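Local coordinates for endolysin (Clostridium phage phictp1, PDB 5A6S), which is the truncated cell-wall-binding domain of a phage endolysin, which probably attaches the lytic enzyme to the clostridial cell wall, at residues Ala11-Ala15 with Arg65-Met69. The protein carries 1 engineered substitution. Coordinates in Å, arbitrary orientation, origin at the centre of the assembly. Residue numbers count along the deposited sequence, not the author numbering.
Sequences ADQRA and RYTTM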
loop_
_atom_site.group_PDB
_atom_site.type_symbol
_atom_site.label_atom_id
_atom_site.label_comp_id
_atom_site.label_asym_id
_atom_site.label_seq_id
_atom_site.Cartn_x
_atom_site.Cartn_y
_atom_site.Cartn_z
ATOM N N ALA B 11 -7.042 2.129 2.202
ATOM C CA ALA B 11 -5.749 2.053 2.920
ATOM C C ALA B 11 -5.417 0.648 3.362
ATOM O O ALA B 11 -4.280 0.298 3.409
ATOM C CB ALA B 11 -5.699 2.945 4.131
ATOM N N ASP B 12 -6.413 -0.138 3.767
ATOM C CA ASP B 12 -6.131 -1.518 4.232
ATOM C C ASP B 12 -5.460 -2.465 3.183
ATOM O O ASP B 12 -4.819 -3.415 3.576
ATOM C CB ASP B 12 -7.446 -2.169 4.722
ATOM C CG ASP B 12 -8.017 -1.449 5.960
ATOM O OD1 ASP B 12 -7.207 -0.843 6.759
ATOM O OD2 ASP B 12 -9.284 -1.498 6.099
ATOM N N GLN B 13 -5.676 -2.221 1.924
ATOM C CA GLN B 13 -5.011 -2.955 0.850
ATOM C C GLN B 13 -3.463 -2.889 1.069
ATOM O O GLN B 13 -2.766 -3.900 0.868
ATOM C CB GLN B 13 -5.404 -2.527 -0.482
ATOM C CG GLN B 13 -4.691 -3.382 -1.575
ATOM C CD GLN B 13 -5.037 -3.036 -2.983
ATOM O OE1 GLN B 13 -5.593 -2.012 -3.263
ATOM N NE2 GLN B 13 -4.630 -3.876 -3.886
ATOM N N ARG B 14 -2.977 -1.754 1.557
ATOM C CA ARG B 14 -1.514 -1.538 1.777
ATOM C C ARG B 14 -1.029 -2.537 2.785
ATOM O O ARG B 14 -0.038 -3.236 2.544
ATOM C CB ARG B 14 -1.268 -0.157 2.313
ATOM C CG ARG B 14 -1.767 0.978 1.386
ATOM C CD ARG B 14 -1.796 2.258 2.201
ATOM N NE ARG B 14 -2.589 3.308 1.531
ATOM C CZ ARG B 14 -2.978 4.424 2.154
ATOM N NH1 ARG B 14 -2.604 4.648 3.392
ATOM N NH2 ARG B 14 -3.691 5.344 1.519
ATOM N N ALA B 15 -1.753 -2.617 3.904
ATOM C CA ALA B 15 -1.440 -3.536 4.949
ATOM C C ALA B 15 -1.585 -4.974 4.495
ATOM O O ALA B 15 -0.728 -5.802 4.864
ATOM C CB ALA B 15 -2.272 -3.277 6.196
ATOM N N ARG B 65 -6.451 3.319 10.250
ATOM C CA ARG B 65 -5.672 2.667 9.192
ATOM C C ARG B 65 -4.274 2.392 9.711
ATOM O O ARG B 65 -3.641 1.393 9.279
ATOM C CB ARG B 65 -5.676 3.526 7.934
ATOM C CG ARG B 65 -4.936 4.874 8.089
ATOM C CD ARG B 65 -5.189 5.773 6.935
ATOM N NE ARG B 65 -6.651 6.017 6.860
ATOM C CZ ARG B 65 -7.313 6.332 5.766
ATOM N NH1 ARG B 65 -6.705 6.501 4.587
ATOM N NH2 ARG B 65 -8.646 6.481 5.827
ATOM N N TYR B 66 -3.791 3.273 10.591
ATOM C CA TYR B 66 -2.479 3.214 11.149
ATOM C C TYR B 66 -2.315 2.090 12.147
ATOM O O TYR B 66 -1.285 1.368 12.135
ATOM C CB TYR B 66 -2.038 4.528 11.782
ATOM C CG TYR B 66 -2.231 5.729 10.846
ATOM C CD1 TYR B 66 -1.448 5.922 9.693
ATOM C CD2 TYR B 66 -3.207 6.660 11.085
ATOM C CE1 TYR B 66 -1.645 7.008 8.828
ATOM C CE2 TYR B 66 -3.403 7.715 10.233
ATOM C CZ TYR B 66 -2.606 7.895 9.126
ATOM O OH TYR B 66 -2.826 8.977 8.364
ATOM N N THR B 67 -3.317 1.881 13.004
ATOM C CA THR B 67 -3.193 0.799 13.985
ATOM C C THR B 67 -3.449 -0.553 13.271
ATOM O O THR B 67 -2.942 -1.547 13.722
ATOM C CB THR B 67 -4.129 1.010 15.223
ATOM O OG1 THR B 67 -5.471 1.155 14.772
ATOM C CG2 THR B 67 -3.782 2.203 16.009
ATOM N N THR B 68 -4.235 -0.593 12.203
ATOM C CA THR B 68 -4.387 -1.804 11.404
ATOM C C THR B 68 -3.022 -2.180 10.855
ATOM O O THR B 68 -2.596 -3.312 10.960
ATOM C CB THR B 68 -5.403 -1.601 10.309
ATOM O OG1 THR B 68 -6.747 -1.539 10.899
ATOM C CG2 THR B 68 -5.342 -2.696 9.335
ATOM N N MET B 69 -2.293 -1.189 10.357
ATOM C CA MET B 69 -0.958 -1.490 9.811
ATOM C C MET B 69 -0.045 -1.972 10.897
ATOM O O MET B 69 0.750 -2.913 10.658
ATOM C CB MET B 69 -0.376 -0.286 9.090
ATOM C CG MET B 69 0.965 -0.624 8.354
ATOM S SD MET B 69 0.779 -1.642 6.913
ATOM C CE MET B 69 1.493 -3.154 7.553
HETATM O O HOH W 1 -4.534 0.219 6.948
HETATM O O HOH W 2 -8.070 0.037 9.129
#
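This is a helix-helix contact between the N-terminal parts of helices 11-23 and 65-77, which pack side by side. The two short segments run nearly parallel, at 12° and 9.4 Å between axes. A11 and A15 point their CB atoms toward the other helix. A15 is nearest to M69, with CA atoms 5.3 Å apart. M69 SD sits 3.5 Å from both CA and CB of A15, an apolar contact. A11 CB lies over one face of the R65 guanidinium, 3.7 Å from R65 NH1. The domain is an alpha/beta fold with a four-stranded parallel sheet of order 2-1-3-4. A15 and T68 both touch V45 of strand 41-45, so the pair of helices rests on this sheet. Polar links between the segments run through water. D12 OD1 accepts from one water, 2.9 Å away, which also donates to R65 O at 2.8 Å. A second water lies 2.7 Å from D12 OD1 and 2.7 Å from T68 OG1. T68 OG1 also forms a hydrogen bond with G62 N. R14 NH2 and R65 NH1 come within 4.5 Å despite like charge. Both arginines form salt bridges to D21 of the second subunit, whose Y18 packs on A15 and M69.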